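Local coordinates for putative uncharacterized protein (Dictyostelium purpureum, PDB 4R12) that probably serves as the nicastrin subunit of gamma-secretase, the complex that cleaves membrane proteins such as Notch receptors within the membrane, at residues A[456-459]-A[460-464]; A[239-242]-A[243-247]; A[467-470]-A[471-474]. All coordinates share one frame; numbering follows the deposited sequence.

Contact 1: A[456-459]-A[460-464]; sequences NILY and PCFTS
The last turns of helix 452-463 carry this contact, where L458 meets F462 and Y459 meets T463, each four residues on. Methyl CD1 of L458 sits over the centre of one face of the F462 ring, a CH-pi contact 3.8 Å from CD1 to the ring centroid and 11° off the ring normal. CG of L458 stands anti to the backbone N (chi1 -171°), which carries the branch along the helix toward the ring. Leucine and phenylalanine suit this buried side, which packs on helices 234-252 and 500-512, while F484 meets the F462 ring edge-to-face.

P460 kinks the helix: its ring nitrogen has no hydrogen to give to O of N456, and CD instead lies 3.2 Å from that oxygen. The bonding resumes at once, C461 N to I457 O at 3.3 Å and F462 N to L458 O at 2.9 Å. The sulfur of C461 is in a disulfide with C468. Near the helix end, OG1 of T463 donates to Y459 O at 2.8 Å from above the carbonyl plane, and T463 N adds a weak bond to the same oxygen. That hydroxyl also lies 4.0 Å above the Y459 ring plane, over its centre.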
ATOM      1  N   ASN A 456       8.101  17.764  -7.224  1.00 22.72           N
ATOM      2  CA  ASN A 456       8.758  18.230  -6.004  1.00 25.16           C
ATOM      3  C   ASN A 456       7.805  18.397  -4.819  1.00 24.19           C
ATOM      4  O   ASN A 456       8.230  18.388  -3.663  1.00 25.21           O
ATOM      5  CB  ASN A 456       9.488  19.545  -6.271  1.00 26.40           C
ATOM      6  CG  ASN A 456      10.652  19.377  -7.227  1.00 29.50           C
ATOM      7  OD1 ASN A 456      11.160  18.270  -7.409  1.00 28.88           O
ATOM      8  ND2 ASN A 456      11.075  20.475  -7.848  1.00 30.13           N
ATOM      9  N   ILE A 457       6.525  18.557  -5.103  1.00 23.49           N
ATOM     10  CA  ILE A 457       5.521  18.580  -4.041  1.00 22.55           C
ATOM     11  C   ILE A 457       5.094  17.161  -3.658  1.00 25.52           C
ATOM     12  O   ILE A 457       5.059  16.802  -2.464  1.00 22.93           O
ATOM     13  CB  ILE A 457       4.276  19.385  -4.466  1.00 25.11           C
ATOM     14  CG1 ILE A 457       4.603  20.883  -4.509  1.00 26.20           C
ATOM     15  CG2 ILE A 457       3.106  19.132  -3.496  1.00 25.50           C
ATOM     16  CD1 ILE A 457       3.544  21.677  -5.240  1.00 25.54           C
ATOM     17  N   LEU A 458       4.790  16.349  -4.668  1.00 24.31           N
ATOM     18  CA  LEU A 458       4.190  15.038  -4.411  1.00 22.82           C
ATOM     19  C   LEU A 458       5.172  14.035  -3.805  1.00 23.33           C
ATOM     20  O   LEU A 458       4.786  13.220  -2.964  1.00 22.59           O
ATOM     21  CB  LEU A 458       3.600  14.454  -5.694  1.00 22.73           C
ATOM     22  CG  LEU A 458       2.769  13.189  -5.440  1.00 20.90           C
ATOM     23  CD1 LEU A 458       1.591  13.497  -4.573  1.00 23.53           C
ATOM     24  CD2 LEU A 458       2.286  12.573  -6.748  1.00 22.19           C
ATOM     25  N   TYR A 459       6.435  14.082  -4.224  1.00 22.23           N
ATOM     26  CA  TYR A 459       7.402  13.084  -3.765  1.00 22.92           C
ATOM     27  C   TYR A 459       7.577  13.096  -2.229  1.00 24.14           C
ATOM     28  O   TYR A 459       7.346  12.065  -1.577  1.00 22.54           O
ATOM     29  CB  TYR A 459       8.738  13.284  -4.484  1.00 23.14           C
ATOM     30  CG  TYR A 459       9.813  12.332  -4.047  1.00 25.39           C
ATOM     31  CD1 TYR A 459       9.703  10.967  -4.297  1.00 23.21           C
ATOM     32  CD2 TYR A 459      10.945  12.791  -3.402  1.00 27.37           C
ATOM     33  CE1 TYR A 459      10.716  10.075  -3.904  1.00 25.22           C
ATOM     34  CE2 TYR A 459      11.955  11.913  -3.006  1.00 25.99           C
ATOM     35  CZ  TYR A 459      11.830  10.561  -3.265  1.00 26.08           C
ATOM     36  OH  TYR A 459      12.839   9.703  -2.865  1.00 28.94           O
ATOM     37  N   PRO A 460       7.931  14.254  -1.633  1.00 22.70           N
ATOM     38  CA  PRO A 460       7.965  14.253  -0.163  1.00 23.51           C
ATOM     39  C   PRO A 460       6.592  14.041   0.468  1.00 23.21           C
ATOM     40  O   PRO A 460       6.526  13.490   1.574  1.00 22.99           O
ATOM     41  CB  PRO A 460       8.500  15.654   0.201  1.00 27.03           C
ATOM     42  CG  PRO A 460       8.579  16.419  -1.039  1.00 28.61           C
ATOM     43  CD  PRO A 460       8.185  15.593  -2.205  1.00 24.54           C
ATOM     44  N   CYS A 461       5.522  14.450  -0.219  1.00 23.42           N
ATOM     45  CA  CYS A 461       4.176  14.230   0.308  1.00 25.98           C
ATOM     46  C   CYS A 461       3.864  12.734   0.528  1.00 25.82           C
ATOM     47  O   CYS A 461       3.250  12.370   1.531  1.00 24.90           O
ATOM     48  CB  CYS A 461       3.127  14.841  -0.624  1.00 23.84           C
ATOM     49  SG  CYS A 461       1.446  14.747   0.022  1.00 24.96           S
ATOM     50  N   PHE A 462       4.270  11.869  -0.402  1.00 24.05           N
ATOM     51  CA  PHE A 462       3.954  10.453  -0.258  1.00 22.40           C
ATOM     52  C   PHE A 462       5.083   9.625   0.364  1.00 22.61           C
ATOM     53  O   PHE A 462       4.865   8.462   0.711  1.00 23.95           O
ATOM     54  CB  PHE A 462       3.558   9.842  -1.609  1.00 20.92           C
ATOM     55  CG  PHE A 462       2.145  10.180  -2.060  1.00 22.66           C
ATOM     56  CD1 PHE A 462       1.399  11.142  -1.410  1.00 21.96           C
ATOM     57  CD2 PHE A 462       1.566   9.502  -3.138  1.00 22.11           C
ATOM     58  CE1 PHE A 462       0.092  11.437  -1.811  1.00 24.08           C
ATOM     59  CE2 PHE A 462       0.264   9.794  -3.559  1.00 21.76           C
ATOM     60  CZ  PHE A 462      -0.476  10.768  -2.876  1.00 23.71           C
ATOM     61  N   THR A 463       6.271  10.198   0.553  1.00 22.00           N
ATOM     62  CA  THR A 463       7.361   9.408   1.146  1.00 20.84           C
ATOM     63  C   THR A 463       7.858   9.936   2.492  1.00 23.37           C
ATOM     64  O   THR A 463       8.685   9.284   3.139  1.00 24.02           O
ATOM     65  CB  THR A 463       8.586   9.300   0.187  1.00 23.31           C
ATOM     66  OG1 THR A 463       9.160  10.592  -0.042  1.00 24.72           O
ATOM     67  CG2 THR A 463       8.180   8.703  -1.127  1.00 22.37           C
ATOM     68  N   SER A 464       7.362  11.107   2.910  1.00 23.23           N
ATOM     69  CA  SER A 464       7.790  11.719   4.180  1.00 25.54           C
ATOM     70  C   SER A 464       6.666  12.287   5.040  1.00 25.11           C
ATOM     71  O   SER A 464       6.576  11.998   6.234  1.00 25.56           O
ATOM     72  CB  SER A 464       8.794  12.862   3.919  1.00 27.64           C
ATOM     73  OG  SER A 464      10.089  12.356   3.669  1.00 33.88           O
TER

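Contact 2: A[239-242]-A[243-247]; sequences FATV and TLLSV
F239 and T243 meet one turn apart on helix 234-252, and V242 and S246 repeat the arrangement a turn later. The main-chain bonds are regular: L244 N reaches A240 O at 2.8 Å with an N-H...O angle of 169°, and L245 N reaches T241 O at 3.1 Å.

The side-chain hydroxyls add a second set. OG1 of T243, anti to its carbonyl carbon (chi1 -63°), turns back along the helix and donates to F239 O at 2.9 Å, from above the carbonyl plane, while T243 N donates to the same oxygen. This OG1 also lies 3.6 Å from CD1 of F239, oblique to the ring. S246 bonds likewise: OG gives V242 O a bond of 2.7 Å, and its N comes to that oxygen from the opposite face of the carbonyl plane. Threonine and serine can therefore sit in a buried helix, since each hydroxyl is satisfied by a carbonyl of the preceding turn of the same helix. Replacing T243 by a valine would probably leave F239 O with the amide of that residue as its one remaining donor in this turn.

The apolar contact is lighter: CG2 of T241 runs beside CD1 of L245 at 4.1 Å, the two side chains pointing the same way. A240 and L244 pack on L219 of strand 214-220, L244 also on V217, whereas T243 meets helix 427-441 and S246 helix 452-463. Sharing two carbonyls between amide and hydroxyl donors lets this buried helix of the nicastrin large lobe carry polar side chains on faces that must pack against neighbours.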
ATOM      1  N   PHE A 239       6.951   5.149  -4.159  1.00 20.80           N
ATOM      2  CA  PHE A 239       7.803   5.781  -5.176  1.00 21.04           C
ATOM      3  C   PHE A 239       7.119   5.664  -6.545  1.00 20.87           C
ATOM      4  O   PHE A 239       6.971   6.674  -7.255  1.00 20.13           O
ATOM      5  CB  PHE A 239       9.213   5.164  -5.194  1.00 21.50           C
ATOM      6  CG  PHE A 239      10.195   5.845  -6.138  1.00 23.60           C
ATOM      7  CD1 PHE A 239      10.154   5.615  -7.511  1.00 23.20           C
ATOM      8  CD2 PHE A 239      11.211   6.651  -5.637  1.00 22.98           C
ATOM      9  CE1 PHE A 239      11.077   6.214  -8.366  1.00 23.31           C
ATOM     10  CE2 PHE A 239      12.140   7.239  -6.492  1.00 24.98           C
ATOM     11  CZ  PHE A 239      12.072   7.025  -7.852  1.00 21.34           C
ATOM     12  N   ALA A 240       6.686   4.452  -6.910  1.00 19.69           N
ATOM     13  CA  ALA A 240       5.947   4.243  -8.152  1.00 20.46           C
ATOM     14  C   ALA A 240       4.629   5.027  -8.205  1.00 19.98           C
ATOM     15  O   ALA A 240       4.262   5.566  -9.253  1.00 20.30           O
ATOM     16  CB  ALA A 240       5.672   2.728  -8.382  1.00 20.65           C
ATOM     17  N   THR A 241       3.920   5.104  -7.082  1.00 20.55           N
ATOM     18  CA  THR A 241       2.693   5.902  -7.059  1.00 20.60           C
ATOM     19  C   THR A 241       2.965   7.370  -7.420  1.00 21.03           C
ATOM     20  O   THR A 241       2.252   7.962  -8.235  1.00 19.23           O
ATOM     21  CB  THR A 241       2.010   5.822  -5.687  1.00 21.53           C
ATOM     22  OG1 THR A 241       1.742   4.446  -5.382  1.00 21.73           O
ATOM     23  CG2 THR A 241       0.700   6.618  -5.695  1.00 20.02           C
ATOM     24  N   VAL A 242       4.004   7.949  -6.824  1.00 20.32           N
ATOM     25  CA  VAL A 242       4.412   9.317  -7.159  1.00 20.05           C
ATOM     26  C   VAL A 242       4.790   9.431  -8.630  1.00 19.94           C
ATOM     27  O   VAL A 242       4.424  10.401  -9.336  1.00 21.82           O
ATOM     28  CB  VAL A 242       5.611   9.756  -6.291  1.00 19.97           C
ATOM     29  CG1 VAL A 242       6.190  11.073  -6.787  1.00 20.69           C
ATOM     30  CG2 VAL A 242       5.182   9.885  -4.836  1.00 19.92           C
ATOM     31  N   THR A 243       5.545   8.438  -9.086  1.00 20.77           N
ATOM     32  CA  THR A 243       5.991   8.378 -10.474  1.00 20.24           C
ATOM     33  C   THR A 243       4.816   8.421 -11.433  1.00 20.31           C
ATOM     34  O   THR A 243       4.755   9.283 -12.319  1.00 20.97           O
ATOM     35  CB  THR A 243       6.808   7.092 -10.742  1.00 19.63           C
ATOM     36  OG1 THR A 243       7.993   7.090  -9.936  1.00 20.70           O
ATOM     37  CG2 THR A 243       7.206   7.014 -12.226  1.00 19.64           C
ATOM     38  N   LEU A 244       3.869   7.498 -11.263  1.00 20.74           N
ATOM     39  CA  LEU A 244       2.757   7.410 -12.215  1.00 21.00           C
ATOM     40  C   LEU A 244       1.841   8.638 -12.161  1.00 21.80           C
ATOM     41  O   LEU A 244       1.391   9.126 -13.205  1.00 22.23           O
ATOM     42  CB  LEU A 244       1.945   6.143 -11.982  1.00 22.04           C
ATOM     43  CG  LEU A 244       0.923   5.873 -13.089  1.00 23.14           C
ATOM     44  CD1 LEU A 244       1.619   5.882 -14.467  1.00 22.07           C
ATOM     45  CD2 LEU A 244       0.233   4.526 -12.844  1.00 23.39           C
ATOM     46  N   LEU A 245       1.573   9.160 -10.968  1.00 20.98           N
ATOM     47  CA  LEU A 245       0.822  10.416 -10.899  1.00 21.18           C
ATOM     48  C   LEU A 245       1.582  11.551 -11.596  1.00 21.35           C
ATOM     49  O   LEU A 245       0.961  12.394 -12.253  1.00 22.86           O
ATOM     50  CB  LEU A 245       0.494  10.810  -9.440  1.00 21.19           C
ATOM     51  CG  LEU A 245      -0.556   9.910  -8.771  1.00 21.08           C
ATOM     52  CD1 LEU A 245      -0.578  10.142  -7.249  1.00 21.65           C
ATOM     53  CD2 LEU A 245      -1.952  10.174  -9.358  1.00 21.53           C
ATOM     54  N   SER A 246       2.908  11.567 -11.470  1.00 21.16           N
ATOM     55  CA  SER A 246       3.711  12.630 -12.081  1.00 22.98           C
ATOM     56  C   SER A 246       3.793  12.449 -13.609  1.00 23.07           C
ATOM     57  O   SER A 246       3.819  13.428 -14.364  1.00 23.48           O
ATOM     58  CB  SER A 246       5.111  12.675 -11.461  1.00 22.66           C
ATOM     59  OG  SER A 246       5.019  12.907 -10.057  1.00 21.56           O
ATOM     60  N   VAL A 247       3.808  11.199 -14.053  1.00 21.04           N
ATOM     61  CA  VAL A 247       3.678  10.872 -15.467  1.00 22.66           C
ATOM     62  C   VAL A 247       2.349  11.399 -16.023  1.00 22.57           C
ATOM     63  O   VAL A 247       2.303  12.025 -17.076  1.00 22.24           O
ATOM     64  CB  VAL A 247       3.772   9.339 -15.694  1.00 22.12           C
ATOM     65  CG1 VAL A 247       3.205   8.947 -17.063  1.00 22.11           C
ATOM     66  CG2 VAL A 247       5.226   8.862 -15.560  1.00 20.25           C
TER

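Contact 3: A[467-470]-A[471-474]; sequences TCFN and ILMK
F469 and N470 each accept a bond from the residue three further on, closing a short 3-10 turn in the loop after helix 452-463. L472 N donates to F469 O at 3.0 Å, and M473 N to N470 O at 2.8 Å with an N-H...O angle of 155°.

The tighter side is largely apolar. CD1 of L472 packs against CB of F469 at 4.0 Å; with CG anti to its own carbonyl carbon (chi1 -53°), L472 is directed back over the turn, and it also touches L508. M473, its flexible chain bent at chi2 and chi3, lies obliquely across N470, methylene against amide, with CB of M473 3.7 Å from ND2 of N470, and packs on Y500, L504 and R507 of helix 500-512. The F469 ring leads away from this turn to I457 of helix 452-463.

Toward solvent the contact is looser. There a water donates to OD1 of N470 at 2.8 Å and, more weakly, to O of M473 at 3.4 Å. Asparagine suits the place because its amide works in two directions: ND2 is bonded to Y500 OH and T475 O, OD1 to the water.

Successive bonds three residues apart are the pattern of 3-10 helix, here one brief turn in the long loop that runs from helix 452-463 to strand 495-496.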
ATOM      1  N   THR A 467       1.175  16.185   3.635  1.00 24.47           N
ATOM      2  CA  THR A 467       0.493  17.454   3.862  1.00 27.87           C
ATOM      3  C   THR A 467       0.123  18.196   2.563  1.00 27.88           C
ATOM      4  O   THR A 467      -0.417  19.306   2.606  1.00 28.10           O
ATOM      5  CB  THR A 467       1.371  18.354   4.743  1.00 29.25           C
ATOM      6  OG1 THR A 467       2.657  18.506   4.119  1.00 27.67           O
ATOM      7  CG2 THR A 467       1.553  17.712   6.140  1.00 29.24           C
ATOM      8  N   CYS A 468       0.407  17.585   1.416  1.00 24.62           N
ATOM      9  CA  CYS A 468       0.220  18.255   0.123  1.00 23.84           C
ATOM     10  C   CYS A 468      -1.222  18.186  -0.374  1.00 26.20           C
ATOM     11  O   CYS A 468      -1.972  17.286  -0.009  1.00 27.31           O
ATOM     12  CB  CYS A 468       1.137  17.645  -0.936  1.00 27.09           C
ATOM     13  SG  CYS A 468       0.671  15.955  -1.456  1.00 30.63           S
ATOM     14  N   PHE A 469      -1.592  19.166  -1.195  1.00 26.82           N
ATOM     15  CA  PHE A 469      -2.873  19.202  -1.904  1.00 27.49           C
ATOM     16  C   PHE A 469      -4.088  19.061  -1.012  1.00 27.98           C
ATOM     17  O   PHE A 469      -5.124  18.545  -1.431  1.00 28.92           O
ATOM     18  CB  PHE A 469      -2.912  18.118  -2.980  1.00 28.06           C
ATOM     19  CG  PHE A 469      -1.886  18.320  -4.043  1.00 28.16           C
ATOM     20  CD1 PHE A 469      -1.853  19.505  -4.766  1.00 29.84           C
ATOM     21  CD2 PHE A 469      -0.930  17.357  -4.295  1.00 27.11           C
ATOM     22  CE1 PHE A 469      -0.894  19.713  -5.741  1.00 31.76           C
ATOM     23  CE2 PHE A 469       0.024  17.546  -5.272  1.00 28.14           C
ATOM     24  CZ  PHE A 469       0.045  18.737  -5.996  1.00 31.29           C
ATOM     25  N   ASN A 470      -3.981  19.551   0.212  1.00 27.46           N
ATOM     26  CA  ASN A 470      -5.113  19.444   1.112  1.00 32.22           C
ATOM     27  C   ASN A 470      -6.267  20.337   0.640  1.00 31.93           C
ATOM     28  O   ASN A 470      -7.404  20.131   1.047  1.00 32.10           O
ATOM     29  CB  ASN A 470      -4.702  19.795   2.539  1.00 32.14           C
ATOM     30  CG  ASN A 470      -5.772  19.446   3.549  1.00 35.91           C
ATOM     31  OD1 ASN A 470      -6.413  20.327   4.110  1.00 34.88           O
ATOM     32  ND2 ASN A 470      -5.976  18.148   3.780  1.00 30.57           N
ATOM     33  N   ILE A 471      -5.966  21.296  -0.242  1.00 30.27           N
ATOM     34  CA  ILE A 471      -6.999  22.138  -0.852  1.00 31.03           C
ATOM     35  C   ILE A 471      -8.021  21.290  -1.618  1.00 32.63           C
ATOM     36  O   ILE A 471      -9.154  21.721  -1.829  1.00 33.90           O
ATOM     37  CB  ILE A 471      -6.398  23.197  -1.805  1.00 32.47           C
ATOM     38  CG1 ILE A 471      -7.429  24.291  -2.123  1.00 35.20           C
ATOM     39  CG2 ILE A 471      -5.860  22.563  -3.083  1.00 32.01           C
ATOM     40  CD1 ILE A 471      -6.859  25.481  -2.879  1.00 37.22           C
ATOM     41  N   LEU A 472      -7.623  20.077  -2.012  1.00 30.90           N
ATOM     42  CA  LEU A 472      -8.526  19.175  -2.715  1.00 32.86           C
ATOM     43  C   LEU A 472      -9.373  18.360  -1.743  1.00 32.19           C
ATOM     44  O   LEU A 472     -10.318  17.675  -2.164  1.00 32.78           O
ATOM     45  CB  LEU A 472      -7.742  18.219  -3.641  1.00 30.52           C
ATOM     46  CG  LEU A 472      -6.755  18.777  -4.662  1.00 30.74           C
ATOM     47  CD1 LEU A 472      -6.102  17.610  -5.410  1.00 30.02           C
ATOM     48  CD2 LEU A 472      -7.437  19.729  -5.638  1.00 30.40           C
ATOM     49  N   MET A 473      -9.038  18.409  -0.452  1.00 32.35           N
ATOM     50  CA  MET A 473      -9.691  17.573   0.558  1.00 34.20           C
ATOM     51  C   MET A 473     -10.684  18.316   1.458  1.00 38.80           C
ATOM     52  O   MET A 473     -10.626  19.545   1.605  1.00 36.76           O
ATOM     53  CB  MET A 473      -8.649  16.910   1.466  1.00 32.99           C
ATOM     54  CG  MET A 473      -7.571  16.090   0.766  1.00 32.69           C
ATOM     55  SD  MET A 473      -8.248  14.604   0.002  1.00 37.90           S
ATOM     56  CE  MET A 473      -8.312  15.270  -1.592  1.00 29.39           C
ATOM     57  N   LYS A 474     -11.565  17.544   2.087  1.00 35.91           N
ATOM     58  CA  LYS A 474     -12.559  18.089   3.017  1.00 39.96           C
ATOM     59  C   LYS A 474     -12.113  17.930   4.472  1.00 40.52           C
ATOM     60  O   LYS A 474     -12.739  18.457   5.387  1.00 41.60           O
ATOM     61  CB  LYS A 474     -13.918  17.404   2.809  1.00 40.51           C
ATOM     62  CG  LYS A 474     -14.379  17.353   1.351  1.00 43.69           C
ATOM     63  CD  LYS A 474     -14.850  18.712   0.849  1.00 44.32           C
ATOM     64  CE  LYS A 474     -16.163  19.117   1.513  1.00 47.86           C
ATOM     65  NZ  LYS A 474     -16.630  20.494   1.139  1.00 47.10           N
TER
HETATM   66  O   HOH W   1      -9.167  20.652   4.461  1.00 44.89           O

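How the contacts relate
Contact 2 is wholly buried, contact 1 partly so, and contact 3 lies at the surface. The first two belong to neighbouring helices that pack directly: CB of F462 meets CG2 of V242 at 3.6 Å, and CD2 of L458 meets CB of L245 at 3.7 Å. Contact 3 is joined to contact 1 covalently, SG of C461 to SG of C468 at 2.1 Å, and has no touch with contact 2. Hydroxyls answer backbone carbonyls in both helices, but a proline kink and an aromatic-methyl contact mark 456-464, while 467-474 relies on a 3-10 turn and a water. Helix 500-512 packs on both contact 1 and contact 3.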